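Local coordinates for protein CRISPR system Cmr subunit Cmr1-1 (Pyrococcus furiosus, PDB 4W8Z) that binds RNA as the Cmr1 subunit that, with Cmr6, caps the elongated type III-B CRISPR ribonucleoprotein complex in antiviral defence, at residues I9-T20 with G164-V175. Residues are numbered along the deposited sequence; the frame is centred on the assembly and turned at random.
Sequences IEEFEIESITST and GSMKIVRASSEV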
loop_
_atom_site.group_PDB
_atom_site.type_symbol
_atom_site.label_atom_id
_atom_site.label_comp_id
_atom_site.label_asym_id
_atom_site.label_seq_id
_atom_site.Cartn_x
_atom_site.Cartn_y
_atom_site.Cartn_z
ATOM N N ILE A 9 10.089 23.980 -2.600
ATOM C CA ILE A 9 9.078 23.626 -1.608
ATOM C C ILE A 9 7.786 23.100 -2.240
ATOM O O ILE A 9 7.227 23.709 -3.151
ATOM C CB ILE A 9 8.759 24.832 -0.686
ATOM C CG1 ILE A 9 7.620 24.490 0.274
ATOM C CG2 ILE A 9 8.429 26.079 -1.502
ATOM C CD1 ILE A 9 7.390 25.535 1.340
ATOM N N GLU A 10 7.330 21.948 -1.751
ATOM C CA GLU A 10 6.111 21.307 -2.237
ATOM C C GLU A 10 5.139 21.097 -1.084
ATOM O O GLU A 10 5.518 20.576 -0.036
ATOM C CB GLU A 10 6.436 19.966 -2.897
ATOM C CG GLU A 10 7.466 20.045 -4.005
ATOM C CD GLU A 10 6.857 20.420 -5.339
ATOM O OE1 GLU A 10 5.967 19.679 -5.812
ATOM O OE2 GLU A 10 7.269 21.453 -5.915
ATOM N N GLU A 11 3.887 21.500 -1.268
ATOM C CA GLU A 11 2.913 21.417 -0.187
ATOM C C GLU A 11 1.684 20.604 -0.586
ATOM O O GLU A 11 1.183 20.728 -1.702
ATOM C CB GLU A 11 2.497 22.820 0.252
ATOM C CG GLU A 11 3.653 23.802 0.391
ATOM C CD GLU A 11 3.232 25.115 1.022
ATOM O OE1 GLU A 11 2.759 25.094 2.179
ATOM O OE2 GLU A 11 3.371 26.168 0.363
ATOM N N PHE A 12 1.204 19.773 0.335
ATOM C CA PHE A 12 0.058 18.910 0.072
ATOM C C PHE A 12 -0.902 18.834 1.251
ATOM O O PHE A 12 -0.484 18.858 2.408
ATOM C CB PHE A 12 0.516 17.488 -0.270
ATOM C CG PHE A 12 1.378 17.398 -1.491
ATOM C CD1 PHE A 12 0.817 17.154 -2.731
ATOM C CD2 PHE A 12 2.752 17.547 -1.397
ATOM C CE1 PHE A 12 1.607 17.067 -3.857
ATOM C CE2 PHE A 12 3.548 17.462 -2.520
ATOM C CZ PHE A 12 2.976 17.222 -3.751
ATOM N N GLU A 13 -2.191 18.732 0.950
ATOM C CA GLU A 13 -3.165 18.294 1.939
ATOM C C GLU A 13 -3.749 16.965 1.489
ATOM O O GLU A 13 -4.364 16.881 0.425
ATOM C CB GLU A 13 -4.281 19.322 2.130
ATOM C CG GLU A 13 -4.085 20.245 3.317
ATOM C CD GLU A 13 -5.386 20.878 3.780
ATOM O OE1 GLU A 13 -5.390 22.094 4.082
ATOM O OE2 GLU A 13 -6.404 20.153 3.849
ATOM N N ILE A 14 -3.538 15.918 2.280
ATOM C CA ILE A 14 -4.134 14.628 1.961
ATOM C C ILE A 14 -5.268 14.319 2.930
ATOM O O ILE A 14 -5.299 14.822 4.051
ATOM C CB ILE A 14 -3.095 13.486 1.979
ATOM C CG1 ILE A 14 -2.755 13.073 3.412
ATOM C CG2 ILE A 14 -1.848 13.893 1.211
ATOM C CD1 ILE A 14 -1.798 11.897 3.500
ATOM N N GLU A 15 -6.218 13.513 2.476
ATOM C CA GLU A 15 -7.385 13.178 3.272
ATOM C C GLU A 15 -7.587 11.666 3.287
ATOM O O GLU A 15 -7.365 10.992 2.278
ATOM C CB GLU A 15 -8.624 13.888 2.721
ATOM C CG GLU A 15 -9.925 13.519 3.409
ATOM C CD GLU A 15 -11.129 14.223 2.804
ATOM O OE1 GLU A 15 -11.087 15.464 2.654
ATOM O OE2 GLU A 15 -12.117 13.532 2.471
ATOM N N SER A 16 -7.997 11.135 4.435
ATOM C CA SER A 16 -8.287 9.713 4.557
ATOM C C SER A 16 -9.583 9.346 3.834
ATOM O O SER A 16 -10.626 9.967 4.044
ATOM C CB SER A 16 -8.377 9.306 6.029
ATOM O OG SER A 16 -7.155 9.555 6.700
ATOM N N ILE A 17 -9.505 8.339 2.972
ATOM C CA ILE A 17 -10.689 7.788 2.331
ATOM C C ILE A 17 -11.272 6.685 3.209
ATOM O O ILE A 17 -12.490 6.561 3.349
ATOM C CB ILE A 17 -10.367 7.236 0.937
ATOM C CG1 ILE A 17 -10.060 8.386 -0.024
ATOM C CG2 ILE A 17 -11.507 6.384 0.413
ATOM C CD1 ILE A 17 -9.420 7.939 -1.318
ATOM N N THR A 18 -10.392 5.892 3.811
ATOM C CA THR A 18 -10.803 4.844 4.735
ATOM C C THR A 18 -10.268 5.127 6.134
ATOM O O THR A 18 -9.378 5.963 6.303
ATOM C CB THR A 18 -10.314 3.456 4.279
ATOM O OG1 THR A 18 -8.902 3.500 4.029
ATOM C CG2 THR A 18 -11.035 3.019 3.014
ATOM N N SER A 19 -10.816 4.432 7.128
ATOM C CA SER A 19 -10.398 4.586 8.519
ATOM C C SER A 19 -8.890 4.433 8.639
ATOM O O SER A 19 -8.311 3.487 8.105
ATOM C CB SER A 19 -11.102 3.562 9.410
ATOM O OG SER A 19 -12.505 3.580 9.199
ATOM N N THR A 20 -8.255 5.375 9.329
ATOM C CA THR A 20 -6.799 5.407 9.416
ATOM C C THR A 20 -6.348 5.171 10.851
ATOM O O THR A 20 -6.887 5.767 11.777
ATOM C CB THR A 20 -6.238 6.752 8.897
ATOM O OG1 THR A 20 -6.589 6.915 7.516
ATOM C CG2 THR A 20 -4.725 6.795 9.029
ATOM N N GLY A 164 -6.272 3.351 5.787
ATOM C CA GLY A 164 -5.288 4.374 5.502
ATOM C C GLY A 164 -5.115 4.701 4.032
ATOM O O GLY A 164 -4.069 5.210 3.623
ATOM N N SER A 165 -6.134 4.414 3.229
ATOM C CA SER A 165 -6.137 4.878 1.847
ATOM C C SER A 165 -6.319 6.390 1.822
ATOM O O SER A 165 -7.164 6.932 2.532
ATOM C CB SER A 165 -7.230 4.191 1.038
ATOM O OG SER A 165 -6.887 2.844 0.772
ATOM N N MET A 166 -5.522 7.066 1.002
ATOM C CA MET A 166 -5.485 8.520 0.990
ATOM C C MET A 166 -5.824 9.115 -0.370
ATOM O O MET A 166 -5.711 8.451 -1.401
ATOM C CB MET A 166 -4.100 9.001 1.426
ATOM C CG MET A 166 -3.697 8.504 2.801
ATOM S SD MET A 166 -4.618 9.336 4.107
ATOM C CE MET A 166 -4.425 8.167 5.447
ATOM N N LYS A 167 -6.244 10.376 -0.360
ATOM C CA LYS A 167 -6.379 11.152 -1.587
ATOM C C LYS A 167 -5.845 12.558 -1.348
ATOM O O LYS A 167 -5.778 13.013 -0.207
ATOM C CB LYS A 167 -7.834 11.197 -2.058
ATOM C CG LYS A 167 -8.714 12.195 -1.321
ATOM C CD LYS A 167 -10.168 11.978 -1.682
ATOM C CE LYS A 167 -10.931 13.280 -1.718
ATOM N NZ LYS A 167 -12.261 13.102 -2.376
ATOM N N ILE A 168 -5.447 13.232 -2.420
ATOM C CA ILE A 168 -4.989 14.614 -2.328
ATOM C C ILE A 168 -6.156 15.563 -2.558
ATOM O O ILE A 168 -6.754 15.558 -3.632
ATOM C CB ILE A 168 -3.876 14.911 -3.348
ATOM C CG1 ILE A 168 -2.644 14.052 -3.055
ATOM C CG2 ILE A 168 -3.517 16.384 -3.335
ATOM C CD1 ILE A 168 -1.551 14.181 -4.091
ATOM N N VAL A 169 -6.495 16.368 -1.556
ATOM C CA VAL A 169 -7.605 17.303 -1.706
ATOM C C VAL A 169 -7.142 18.622 -2.321
ATOM O O VAL A 169 -7.820 19.179 -3.180
ATOM C CB VAL A 169 -8.319 17.579 -0.362
ATOM C CG1 VAL A 169 -9.275 16.446 -0.033
ATOM C CG2 VAL A 169 -7.319 17.778 0.760
ATOM N N ARG A 170 -5.989 19.120 -1.890
ATOM C CA ARG A 170 -5.413 20.300 -2.521
ATOM C C ARG A 170 -3.906 20.336 -2.334
ATOM O O ARG A 170 -3.371 19.768 -1.378
ATOM C CB ARG A 170 -6.039 21.581 -1.974
ATOM C CG ARG A 170 -5.610 21.944 -0.566
ATOM C CD ARG A 170 -6.289 23.227 -0.121
ATOM N NE ARG A 170 -7.741 23.093 -0.164
ATOM C CZ ARG A 170 -8.475 22.673 0.859
ATOM N NH1 ARG A 170 -7.888 22.360 2.007
ATOM N NH2 ARG A 170 -9.791 22.572 0.738
ATOM N N ALA A 171 -3.230 21.008 -3.256
ATOM C CA ALA A 171 -1.778 21.044 -3.263
ATOM C C ALA A 171 -1.248 22.250 -4.023
ATOM O O ALA A 171 -1.978 22.902 -4.771
ATOM C CB ALA A 171 -1.227 19.765 -3.867
ATOM N N SER A 172 0.028 22.544 -3.801
ATOM C CA SER A 172 0.774 23.485 -4.625
ATOM C C SER A 172 2.083 22.812 -4.999
ATOM O O SER A 172 3.035 22.803 -4.217
ATOM C CB SER A 172 1.027 24.801 -3.894
ATOM O OG SER A 172 1.853 25.659 -4.666
ATOM N N SER A 173 2.120 22.229 -6.191
ATOM C CA SER A 173 3.245 21.395 -6.583
ATOM C C SER A 173 3.771 21.736 -7.967
ATOM O O SER A 173 3.177 21.355 -8.975
ATOM C CB SER A 173 2.847 19.922 -6.539
ATOM O OG SER A 173 3.920 19.101 -6.956
ATOM N N GLU A 174 4.891 22.450 -8.009
ATOM C CA GLU A 174 5.522 22.785 -9.275
ATOM C C GLU A 174 6.106 21.532 -9.910
ATOM O O GLU A 174 6.209 21.440 -11.133
ATOM C CB GLU A 174 6.611 23.842 -9.082
ATOM C CG GLU A 174 6.078 25.227 -8.750
ATOM C CD GLU A 174 7.168 26.286 -8.728
ATOM O OE1 GLU A 174 8.319 25.968 -9.105
ATOM O OE2 GLU A 174 6.874 27.438 -8.334
ATOM N N VAL A 175 6.473 20.561 -9.077
ATOM C CA VAL A 175 7.047 19.312 -9.570
ATOM C C VAL A 175 6.021 18.488 -10.348
ATOM O O VAL A 175 6.301 18.038 -11.456
ATOM C CB VAL A 175 7.616 18.458 -8.427
ATOM C CG1 VAL A 175 8.005 17.080 -8.942
ATOM C CG2 VAL A 175 8.810 19.149 -7.804
#
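Arg170 and Glu13 meet because the arginine's CG sits between its backbone N and carbonyl carbon (chi1 73°) and its chain bends at chi3, while the glutamate runs extended beyond CG. The two side chains lie next to each other and point the same way, and NH1 of Arg170 forms a salt bridge with OE2 of Glu13 at 3.2 Å, the carboxylate and guanidinium planes standing 87° apart. OE1 of Glu13 also pairs with Arg128, and Arg126 holds Glu15, so these two glutamates of strand 8-16 lie between basic residues of both neighbouring strands, Arg126 and Arg128 on one and Arg170 on the other.

The other face is largely apolar. The Phe12 ring, its CG beside the backbone N (chi1 -61°), brings CD1 to 3.5 Å from CB of Ala171 and also touches Ile168, with helix 136-152 behind it. Farther along, CD1 of Ile14 lies 3.9 Å from SD of Met166, whose methyl group meets Thr20 tip to tip.

Between the two faces the backbones pair antiparallel, as when Glu13 N donates to Arg170 O at 2.8 Å. A beta bulge interrupts this pattern: Glu13 O instead accepts Val169 N (3.0 Å), and Val169 turns its methyls onto Glu13 and Glu15. Past the strands, OG1 of Thr18 receives the N-H of Ser165 at 3.0 Å and itself bonds to Gly162.

The example illustrates how residues far apart in sequence complete one sheet: strand 8-16 lies between 126-133 and the edge strand 166-172, in the helix-backed, four-stranded antiparallel sheet of a ferredoxin-like RAMP domain.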